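Local coordinates for FAD linked oxidase-like protein (Myceliophthora thermophila, PDB 5L6G) that oxidises the C1 hydroxyl of xylooligosaccharides and related sugars to lactones with a bicovalently bound FAD, passing the electrons to oxygen to give hydrogen peroxide, at residues 34-39 with 63-68; 59-64 with 107-112. All blocks are in the same frame, centred on the assembly; numbering follows the deposited sequence.

Contact 1: residues 34-39 with 63-68; sequences AKVPVT and AIAKPA
Pro37 and Lys66 meet through their backbones, the N-H of Lys66 pointing at Pro37 O with an N–O distance of 2.8 Å and an angle at the hydrogen of 166°. The donor lies above the carbonyl plane of Pro37. Two residues on, Thr39 N reaches Ile64 O at 2.9 Å. Between these bonds Val38 faces Ala65 as a non-hydrogen-bonded pair, their CA atoms 4.3 Å apart, and the CA of Val38 adds a C-H···O contact to Ile64 O.

CG1 of Val36, anti to its backbone N (chi1 179°), lies 3.9 Å from Ala65 CB, and Leu31 of helix 26-33 and Ala75 of helix 70-83 close over the same valine; Val38 itself is exposed. On the other face Thr39 and Ile64 are buried, their CB atoms 4.2 Å apart, with Trp46, Asp49 and Ala50 of helix 45-50 against Ile64. The pyrrolidine ring of Pro37 rests its CB against Lys66 O at 3.4 Å.

The Lys66 side is more open and is bridged by water. Its aliphatic chain, bent at chi3 (67°), crosses Thr39 at about a right angle, CD passing 3.7 Å from OG1. One water accepts from Lys66 NZ and donates to Thr39 OG1, which also bonds to Asp49. A second water links Thr39 O to Ile64 N.

Two direct bonds and two waters therefore add a short edge strand to the sheet of the FAD-binding domain. The amine is tied to it through water to a hydroxyl that Asp49 also holds, without direct charge pairing across the two segments.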
# COMPACT_ATOMS: atom_id res chain seq x y z
N ALA A 34 -24.94 -5.28 22.35
CA ALA A 34 -25.17 -4.57 21.07
C ALA A 34 -25.41 -5.50 19.88
O ALA A 34 -25.63 -5.02 18.77
CB ALA A 34 -24.03 -3.60 20.78
N LYS A 35 -25.40 -6.82 20.11
CA LYS A 35 -25.67 -7.82 19.07
C LYS A 35 -24.63 -7.77 17.95
O LYS A 35 -24.93 -8.02 16.79
CB LYS A 35 -27.09 -7.65 18.50
CG LYS A 35 -28.21 -7.62 19.53
CD LYS A 35 -29.56 -7.41 18.85
CE LYS A 35 -30.70 -7.21 19.83
NZ LYS A 35 -30.74 -8.29 20.86
N VAL A 36 -23.39 -7.43 18.31
CA VAL A 36 -22.30 -7.43 17.36
C VAL A 36 -21.65 -8.83 17.37
O VAL A 36 -21.24 -9.30 18.43
CB VAL A 36 -21.22 -6.40 17.73
CG1 VAL A 36 -20.08 -6.45 16.73
CG2 VAL A 36 -21.82 -5.01 17.83
N PRO A 37 -21.56 -9.48 16.20
CA PRO A 37 -20.86 -10.77 16.18
C PRO A 37 -19.40 -10.58 16.57
O PRO A 37 -18.81 -9.54 16.26
CB PRO A 37 -20.97 -11.22 14.70
CG PRO A 37 -21.99 -10.34 14.07
CD PRO A 37 -21.97 -9.05 14.86
N VAL A 38 -18.83 -11.56 17.26
CA VAL A 38 -17.44 -11.49 17.68
C VAL A 38 -16.74 -12.82 17.48
O VAL A 38 -17.38 -13.86 17.33
CB VAL A 38 -17.29 -11.06 19.18
CG1 VAL A 38 -17.82 -9.66 19.40
CG2 VAL A 38 -17.94 -12.07 20.12
N THR A 39 -15.41 -12.77 17.51
CA THR A 39 -14.61 -13.97 17.64
C THR A 39 -14.20 -14.09 19.11
O THR A 39 -13.48 -13.25 19.63
CB THR A 39 -13.38 -13.91 16.74
OG1 THR A 39 -13.81 -13.84 15.36
CG2 THR A 39 -12.48 -15.14 16.95
N ALA A 63 -10.50 -7.45 21.93
CA ALA A 63 -11.61 -8.23 21.41
C ALA A 63 -11.63 -8.06 19.91
O ALA A 63 -11.00 -7.16 19.37
CB ALA A 63 -12.93 -7.76 22.00
N ILE A 64 -12.33 -8.96 19.24
CA ILE A 64 -12.42 -8.92 17.78
C ILE A 64 -13.87 -8.95 17.37
O ILE A 64 -14.55 -9.97 17.56
CB ILE A 64 -11.66 -10.11 17.14
CG1 ILE A 64 -10.19 -10.06 17.54
CG2 ILE A 64 -11.84 -10.07 15.63
CD1 ILE A 64 -9.38 -11.25 17.04
N ALA A 65 -14.36 -7.83 16.87
CA ALA A 65 -15.70 -7.75 16.32
C ALA A 65 -15.63 -8.30 14.91
O ALA A 65 -14.66 -8.10 14.20
CB ALA A 65 -16.20 -6.31 16.32
N LYS A 66 -16.69 -8.99 14.51
CA LYS A 66 -16.73 -9.69 13.25
C LYS A 66 -17.97 -9.20 12.47
O LYS A 66 -18.91 -9.95 12.25
CB LYS A 66 -16.78 -11.18 13.57
CG LYS A 66 -16.63 -12.12 12.41
CD LYS A 66 -16.60 -13.56 12.91
CE LYS A 66 -17.91 -14.03 13.50
NZ LYS A 66 -17.88 -15.50 13.72
N PRO A 67 -17.98 -7.93 12.06
CA PRO A 67 -19.19 -7.38 11.47
C PRO A 67 -19.58 -8.03 10.14
O PRO A 67 -18.71 -8.39 9.36
CB PRO A 67 -18.83 -5.91 11.22
CG PRO A 67 -17.35 -5.88 11.16
CD PRO A 67 -16.95 -6.90 12.19
N ALA A 68 -20.88 -8.20 9.93
CA ALA A 68 -21.47 -8.53 8.62
C ALA A 68 -22.17 -7.34 7.96
O ALA A 68 -22.59 -7.45 6.81
CB ALA A 68 -22.46 -9.67 8.78
O HOH W 1 -13.77 -10.78 20.98
O HOH W 2 -15.33 -16.01 14.62

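Contact 2: residues 59-64 with 107-112; sequences YTPAAI and HLVVEL
Pro61 and Val109 make the closest approach of one side chain to another between these segments, the ring carbon CG of the proline lying 3.6 Å from CG2 of the valine. The two groups cross obliquely. Val109 holds CG1 anti to its backbone N (chi1 172°), and this rotation leaves CG2 as the branch that meets the ring at both CG and CB.

Farther along the same face, Ile64 and Glu111 lie side by side and point the same way, with Ile64 CG2 against Glu111 CB at 3.7 Å. Only the aliphatic root of the glutamate takes part: its chain bends at chi2 (67°), and the carboxylate is held by a salt bridge from OE1 to Lys90 and a hydrogen bond from OE2 to the backbone N of Asp113. This buried charge is thus paired next to the apolar contact.

Ala63 and Leu108 occupy the other face. The methyl CD1 of Leu108 reaches back over the Ala63 peptide, 3.6 Å from Ala63 O and 4.1 Å from Ala63 CB.

Between the two faces the strands run parallel. Val109 N gives Ala63 O a nearly straight bond of 2.9 Å, and Ile64 CA approaches Val109 O at 3.3 Å. At the His107 end, Ala62 N bonds to His107 O at 2.7 Å, but with a bent angle of 136° and from above the carbonyl plane.

The contact forms part of the parallel core of the small sheet in the PCMH-type FAD-binding domain. Trp46 of helix 45-50 covers Pro61 and Ile64, while helix 26-33 packs on the opposite face through Ile27 against Ala63 and Leu31 against Leu108; strand 87-90 flanks 108-111 on its far edge.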
# COMPACT_ATOMS: atom_id res chain seq x y z
N TYR A 59 0.04 -8.90 17.99
CA TYR A 59 -0.57 -8.18 19.09
C TYR A 59 -1.81 -8.91 19.52
O TYR A 59 -2.44 -9.61 18.73
CB TYR A 59 -0.90 -6.75 18.70
CG TYR A 59 0.34 -5.94 18.41
CD1 TYR A 59 1.24 -5.65 19.43
CD2 TYR A 59 0.64 -5.52 17.11
CE1 TYR A 59 2.38 -4.92 19.18
CE2 TYR A 59 1.78 -4.81 16.84
CZ TYR A 59 2.65 -4.51 17.88
OH TYR A 59 3.77 -3.81 17.62
N THR A 60 -2.13 -8.79 20.79
CA THR A 60 -3.33 -9.38 21.35
C THR A 60 -4.43 -8.34 21.50
O THR A 60 -4.33 -7.48 22.37
CB THR A 60 -3.01 -9.98 22.71
OG1 THR A 60 -1.87 -10.85 22.58
CG2 THR A 60 -4.19 -10.73 23.23
N PRO A 61 -5.49 -8.42 20.67
CA PRO A 61 -6.60 -7.49 20.77
C PRO A 61 -7.35 -7.63 22.08
O PRO A 61 -7.38 -8.70 22.68
CB PRO A 61 -7.52 -7.92 19.62
CG PRO A 61 -6.59 -8.52 18.62
CD PRO A 61 -5.63 -9.28 19.48
N ALA A 62 -7.97 -6.53 22.50
CA ALA A 62 -8.95 -6.60 23.57
C ALA A 62 -10.10 -7.53 23.19
O ALA A 62 -10.61 -8.30 24.01
CB ALA A 62 -9.48 -5.21 23.86
N ALA A 63 -10.50 -7.45 21.93
CA ALA A 63 -11.61 -8.23 21.41
C ALA A 63 -11.63 -8.06 19.91
O ALA A 63 -11.00 -7.16 19.37
CB ALA A 63 -12.93 -7.76 22.00
N ILE A 64 -12.33 -8.96 19.24
CA ILE A 64 -12.42 -8.92 17.78
C ILE A 64 -13.87 -8.95 17.37
O ILE A 64 -14.55 -9.97 17.56
CB ILE A 64 -11.66 -10.11 17.14
CG1 ILE A 64 -10.19 -10.06 17.54
CG2 ILE A 64 -11.84 -10.07 15.63
CD1 ILE A 64 -9.38 -11.25 17.04
N HIS A 107 -6.48 -3.22 21.82
CA HIS A 107 -7.51 -2.49 21.06
C HIS A 107 -8.61 -3.43 20.66
O HIS A 107 -8.40 -4.65 20.56
CB HIS A 107 -6.94 -1.91 19.76
CG HIS A 107 -5.90 -0.86 19.96
ND1 HIS A 107 -5.66 0.13 19.03
CD2 HIS A 107 -5.07 -0.62 21.00
CE1 HIS A 107 -4.69 0.91 19.48
NE2 HIS A 107 -4.32 0.48 20.67
N LEU A 108 -9.78 -2.87 20.41
CA LEU A 108 -10.84 -3.58 19.72
C LEU A 108 -10.45 -3.65 18.26
O LEU A 108 -10.18 -2.62 17.66
CB LEU A 108 -12.16 -2.84 19.84
CG LEU A 108 -13.28 -3.37 18.95
CD1 LEU A 108 -13.66 -4.79 19.34
CD2 LEU A 108 -14.49 -2.45 19.04
N VAL A 109 -10.44 -4.84 17.70
CA VAL A 109 -10.18 -5.01 16.29
C VAL A 109 -11.51 -5.28 15.62
O VAL A 109 -12.23 -6.21 15.99
CB VAL A 109 -9.19 -6.15 16.04
CG1 VAL A 109 -9.10 -6.44 14.54
CG2 VAL A 109 -7.83 -5.76 16.59
N VAL A 110 -11.83 -4.44 14.64
CA VAL A 110 -13.04 -4.60 13.86
C VAL A 110 -12.62 -5.34 12.61
O VAL A 110 -12.13 -4.74 11.65
CB VAL A 110 -13.69 -3.24 13.57
CG1 VAL A 110 -14.99 -3.40 12.78
CG2 VAL A 110 -13.92 -2.53 14.90
N GLU A 111 -12.73 -6.65 12.68
CA GLU A 111 -12.29 -7.53 11.61
C GLU A 111 -13.34 -7.54 10.50
O GLU A 111 -14.47 -7.98 10.73
CB GLU A 111 -12.11 -8.94 12.16
CG GLU A 111 -11.88 -9.99 11.09
CD GLU A 111 -10.55 -9.78 10.41
OE1 GLU A 111 -9.51 -9.83 11.10
OE2 GLU A 111 -10.53 -9.57 9.18
N LEU A 112 -12.94 -7.13 9.30
CA LEU A 112 -13.84 -6.83 8.20
C LEU A 112 -13.88 -7.91 7.13
O LEU A 112 -14.58 -7.76 6.14
CB LEU A 112 -13.41 -5.52 7.54
CG LEU A 112 -13.42 -4.29 8.46
CD1 LEU A 112 -12.91 -3.10 7.67
CD2 LEU A 112 -14.81 -3.99 8.99

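Overall arrangement
From the N terminus, the chain leaves helix 26-33, forms the short strand 38-39, passes through helix 45-50 and returns in strand 63-65, where contact 1 closes this first loop. It continues through helix 70-83 and strand 87-90 before contact 2 closes the longer loop with strand 108-111. The loops follow one another rather than nest, overlapping at Ala63 and Ile64. Strand 63-65 is therefore paired on both edges, antiparallel to 38-39 and parallel to 108-111. Probable backbone bonds from Ala65 to Val109 and Glu111 extend the parallel pairing, while contact 1 brings 38-39 into the four-stranded sheet as an edge strand. Beyond 108-111, Leu112 goes on to touch the FAD.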